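Local structure of ribonucleoside-diphosphate reductase, alpha chain (6DQX) at residues A[320-323]-A[324-328]; A[499-502]-A[503-506]. The protein probably catalyses the reduction of ribonucleoside diphosphates to deoxyribonucleotides, as the catalytic alpha subunit of a class Id ribonucleotide reductase. All blocks are in the same frame, centred on the assembly; numbering follows the deposited sequence.

Contact 1: residues A[320-323]-A[324-328]. With EDO (1,2-ethanediol), chain F.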
loop_
_atom_site.group_PDB
_atom_site.type_symbol
_atom_site.label_atom_id
_atom_site.label_comp_id
_atom_site.label_asym_id
_atom_site.label_seq_id
_atom_site.Cartn_x
_atom_site.Cartn_y
_atom_site.Cartn_z
ATOM N N MET A 320 5.163 -13.959 -24.916
ATOM C CA MET A 320 4.698 -12.582 -24.805
ATOM C C MET A 320 3.262 -12.411 -25.322
ATOM O O MET A 320 2.478 -11.674 -24.722
ATOM C CB MET A 320 5.642 -11.621 -25.558
ATOM C CG MET A 320 5.485 -10.143 -25.200
ATOM S SD MET A 320 5.674 -9.675 -23.458
ATOM C CE MET A 320 6.848 -10.912 -22.864
ATOM N N SER A 321 2.912 -13.087 -26.409
ATOM C CA SER A 321 1.510 -13.079 -26.865
ATOM C C SER A 321 0.553 -13.577 -25.763
ATOM O O SER A 321 -0.506 -12.974 -25.550
ATOM C CB SER A 321 1.344 -13.879 -28.157
ATOM O OG SER A 321 2.080 -13.277 -29.197
ATOM N N GLU A 322 0.957 -14.608 -25.016
ATOM C CA GLU A 322 0.167 -15.056 -23.861
ATOM C C GLU A 322 0.040 -13.995 -22.772
ATOM O O GLU A 322 -1.074 -13.766 -22.244
ATOM C CB GLU A 322 0.712 -16.347 -23.238
ATOM C CG GLU A 322 -0.107 -16.778 -22.031
ATOM C CD GLU A 322 0.290 -18.106 -21.479
ATOM O OE1 GLU A 322 -0.141 -19.112 -22.058
ATOM O OE2 GLU A 322 1.016 -18.133 -20.461
ATOM N N PHE A 323 1.163 -13.372 -22.394
ATOM C CA PHE A 323 1.090 -12.304 -21.420
ATOM C C PHE A 323 0.111 -11.228 -21.897
ATOM O O PHE A 323 -0.721 -10.755 -21.107
ATOM C CB PHE A 323 2.449 -11.679 -21.074
ATOM C CG PHE A 323 2.320 -10.412 -20.299
ATOM C CD1 PHE A 323 2.101 -10.449 -18.917
ATOM C CD2 PHE A 323 2.311 -9.184 -20.941
ATOM C CE1 PHE A 323 1.909 -9.277 -18.207
ATOM C CE2 PHE A 323 2.119 -8.004 -20.229
ATOM C CZ PHE A 323 1.925 -8.051 -18.862
ATOM N N ILE A 324 0.222 -10.825 -23.157
ATOM C CA ILE A 324 -0.658 -9.780 -23.697
ATOM C C ILE A 324 -2.116 -10.228 -23.545
ATOM O O ILE A 324 -2.928 -9.448 -23.037
ATOM C CB ILE A 324 -0.272 -9.406 -25.148
ATOM C CG1 ILE A 324 1.068 -8.647 -25.152
ATOM C CG2 ILE A 324 -1.350 -8.561 -25.857
ATOM C CD1 ILE A 324 1.816 -8.740 -26.463
ATOM N N GLU A 325 -2.435 -11.455 -23.959
ATOM C CA GLU A 325 -3.836 -11.950 -23.922
ATOM C C GLU A 325 -4.375 -12.014 -22.484
ATOM O O GLU A 325 -5.523 -11.618 -22.219
ATOM C CB GLU A 325 -3.941 -13.322 -24.602
ATOM C CG GLU A 325 -5.321 -13.981 -24.651
ATOM C CD GLU A 325 -6.396 -13.130 -25.320
ATOM O OE1 GLU A 325 -7.585 -13.313 -24.962
ATOM O OE2 GLU A 325 -6.070 -12.281 -26.192
ATOM N N LYS A 326 -3.547 -12.511 -21.569
ATOM C CA LYS A 326 -3.928 -12.652 -20.164
ATOM C C LYS A 326 -4.078 -11.330 -19.438
ATOM O O LYS A 326 -4.988 -11.175 -18.597
ATOM C CB LYS A 326 -2.918 -13.522 -19.409
ATOM C CG LYS A 326 -3.019 -14.997 -19.720
ATOM C CD LYS A 326 -2.116 -15.777 -18.779
ATOM C CE LYS A 326 -2.371 -17.265 -18.837
ATOM N NZ LYS A 326 -1.624 -17.907 -17.715
ATOM N N SER A 327 -3.178 -10.389 -19.731
ATOM C CA SER A 327 -3.171 -9.089 -19.061
ATOM C C SER A 327 -4.211 -8.090 -19.545
ATOM O O SER A 327 -4.408 -7.074 -18.881
ATOM C CB SER A 327 -1.790 -8.428 -19.150
ATOM O OG SER A 327 -1.443 -8.166 -20.484
ATOM N N LYS A 328 -4.875 -8.350 -20.682
ATOM C CA LYS A 328 -5.747 -7.344 -21.298
ATOM C C LYS A 328 -6.923 -6.931 -20.412
ATOM O O LYS A 328 -7.419 -5.826 -20.540
ATOM C CB LYS A 328 -6.294 -7.834 -22.651
ATOM C CG LYS A 328 -7.408 -8.852 -22.544
ATOM C CD LYS A 328 -7.835 -9.384 -23.911
ATOM C CE LYS A 328 -8.918 -10.441 -23.721
ATOM N NZ LYS A 328 -9.290 -11.138 -24.980
HETATM C C1 EDO F . 2.048 -15.574 -32.280
HETATM O O1 EDO F . 1.617 -15.577 -30.911
HETATM C C2 EDO F . 3.470 -15.060 -32.425
HETATM O O2 EDO F . 3.665 -13.868 -31.673
#
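Phe323 O is gripped twice by Ser327, one turn further along the C-terminal part of helix 308-327. Ser327 N donates to Phe323 O at 2.8 Å, the regular i to i+4 alpha-helical bond, and Ser327 OG donates to the same Phe323 O at 2.8 Å, tilted 34° from the carbonyl plane. A chi1 of 63° sets this hydroxyl between its own backbone N and carbonyl carbon, from where it reaches back along the helix. There OG also hydrogen-bonds to His337 ND1, a tie to helix 334-343. The same serine covers one face of the Phe323 ring: its CB makes a CH-pi contact 4.0 Å from the centroid of the Phe323 ring and 22° off the normal, while OG lies nearer the rim. On another side of the helix, Glu322 and Lys326 lie side by side and point the same way, both chains extended. Their methylene groups pack together, but the salt bridge is long, with Glu322 OE2 3.8 Å from Lys326 NZ. The stronger partners are in the loop beside them: Glu322 OE1 accepts from Gly96 N, and Lys326 NZ donates to Leu97 O and Gly100 O, so the pair fastens that loop to the helix. Met320 and Ile324 cross at about a right angle, with Met320 CG 4.1 Å from Ile324 CD1, and both rest on Ala340. Ser321 OG, also bonded to Arg344, meets a 1,2-ethanediol, probably from the crystallisation liquor, with 2.9 Å between Ser321 OG and EDO O1.

Contact 2: residues A[499-502]-A[503-506]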
loop_
_atom_site.group_PDB
_atom_site.type_symbol
_atom_site.label_atom_id
_atom_site.label_comp_id
_atom_site.label_asym_id
_atom_site.label_seq_id
_atom_site.Cartn_x
_atom_site.Cartn_y
_atom_site.Cartn_z
ATOM N N GLU A 499 38.644 -18.104 -6.298
ATOM C CA GLU A 499 40.041 -18.152 -6.758
ATOM C C GLU A 499 40.289 -17.458 -8.104
ATOM O O GLU A 499 41.440 -17.260 -8.508
ATOM C CB GLU A 499 40.487 -19.619 -6.835
ATOM C CG GLU A 499 40.615 -20.277 -5.457
ATOM C CD GLU A 499 40.640 -21.807 -5.487
ATOM O OE1 GLU A 499 40.214 -22.433 -6.495
ATOM O OE2 GLU A 499 41.062 -22.396 -4.460
ATOM N N ILE A 500 39.213 -17.117 -8.812
ATOM C CA ILE A 500 39.291 -16.537 -10.146
ATOM C C ILE A 500 39.459 -15.022 -10.053
ATOM O O ILE A 500 38.966 -14.376 -9.122
ATOM C CB ILE A 500 38.054 -16.981 -10.994
ATOM C CG1 ILE A 500 38.214 -18.447 -11.397
ATOM C CG2 ILE A 500 37.882 -16.134 -12.251
ATOM C CD1 ILE A 500 36.970 -19.153 -11.877
ATOM N N SER A 501 40.191 -14.462 -11.013
ATOM C CA SER A 501 40.323 -13.027 -11.169
ATOM C C SER A 501 38.963 -12.383 -11.386
ATOM O O SER A 501 38.278 -12.700 -12.358
ATOM C CB SER A 501 41.183 -12.694 -12.395
ATOM O OG SER A 501 41.126 -11.299 -12.656
ATOM N N GLN A 502 38.582 -11.493 -10.484
ATOM C CA GLN A 502 37.305 -10.781 -10.612
ATOM C C GLN A 502 37.379 -9.735 -11.708
ATOM O O GLN A 502 36.346 -9.399 -12.325
ATOM C CB GLN A 502 36.870 -10.171 -9.278
ATOM C CG GLN A 502 36.793 -11.206 -8.168
ATOM C CD GLN A 502 35.807 -12.322 -8.488
ATOM O OE1 GLN A 502 34.606 -12.065 -8.652
ATOM N NE2 GLN A 502 36.291 -13.563 -8.545
ATOM N N LEU A 503 38.602 -9.262 -12.005
ATOM C CA LEU A 503 38.794 -8.437 -13.189
ATOM C C LEU A 503 38.399 -9.204 -14.456
ATOM O O LEU A 503 37.784 -8.612 -15.357
ATOM C CB LEU A 503 40.228 -7.896 -13.294
ATOM C CG LEU A 503 40.488 -6.889 -14.418
ATOM C CD1 LEU A 503 39.573 -5.676 -14.355
ATOM C CD2 LEU A 503 41.954 -6.451 -14.391
ATOM N N SER A 504 38.692 -10.505 -14.510
ATOM C CA SER A 504 38.319 -11.316 -15.684
ATOM C C SER A 504 36.800 -11.442 -15.861
ATOM O O SER A 504 36.288 -11.392 -16.985
ATOM C CB SER A 504 39.022 -12.681 -15.705
ATOM O OG SER A 504 38.334 -13.657 -14.954
ATOM N N VAL A 505 36.085 -11.541 -14.744
ATOM C CA VAL A 505 34.619 -11.551 -14.759
ATOM C C VAL A 505 34.097 -10.265 -15.418
ATOM O O VAL A 505 33.287 -10.305 -16.337
ATOM C CB VAL A 505 34.060 -11.732 -13.325
ATOM C CG1 VAL A 505 32.571 -11.429 -13.266
ATOM C CG2 VAL A 505 34.339 -13.148 -12.840
ATOM N N ILE A 506 34.628 -9.126 -14.979
ATOM C CA ILE A 506 34.229 -7.819 -15.491
ATOM C C ILE A 506 34.615 -7.640 -16.956
ATOM O O ILE A 506 33.791 -7.189 -17.782
ATOM C CB ILE A 506 34.855 -6.687 -14.625
ATOM C CG1 ILE A 506 34.358 -6.778 -13.179
ATOM C CG2 ILE A 506 34.591 -5.308 -15.208
ATOM C CD1 ILE A 506 32.878 -6.861 -13.010
#
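Ser501 meets Ser504 at the start of helix 502-513, where Ser501 is the N-cap. Its CB lies 3.9 Å from Ser504 OG, at the edge of van der Waals contact. From CB the chain turns to place OG anti to the backbone N (chi1 171°), and this brings OG to the first turn of the helix. There Ser501 OG accepts the capping bond from Ser504 N, 3.2 Å away, with an N-H...O angle of 148°. The CB of Leu503 packs against the same hydroxyl. Beyond the helix, Ser501 OG has Cys569 O and Leu566 O as hydrogen-bond partners near the C-terminal end of the chain; its single proton must be shared between these two carbonyls or given to one of them. Ser504 donates a second time, through its hydroxyl: Ser504 OG to Ser501 O at 2.8 Å, tilted only 15° from the carbonyl plane. By contrast, the backbone bonds to Ser501 O from Ser504 N and Val505 N are weak, and the regular helical pattern is clearer at Ile506 N, which donates to Gln502 O at 3.2 Å. Gln502 folds back at chi2, and its NE2 donates to Ile500 O at 2.9 Å from above the carbonyl plane; its OE1 accepts from Met525 N of strand 524-525. The methyl Ile500 CG2 packs against the Ser504 hydroxyl, 3.7 Å from Ser504 OG. Ser504 thus donates to Ser501 through both its backbone N and its hydroxyl, which implies that side chains supply much of the polar pairing at this buried helix start.

How the contacts relate
Contact 1 comes first along the chain, in the last turns of helix 308-327, and contact 2 follows at the beginning of helix 502-513. Their centres are 40 Å apart and their nearest atoms about 27 Å apart, on opposite sides of the chain's centre, so they do not touch. Both fall in sequence ranges assigned to the ribonucleotide reductase barrel domain, though in different ones. Side chains of contact 1 reach strand 288-296, and those of contact 2 reach strand 524-525; these strands belong to one mixed sheet. Each contact thus lies in a different helix, or at its start, with side chains that touch a different strand of the same sheet.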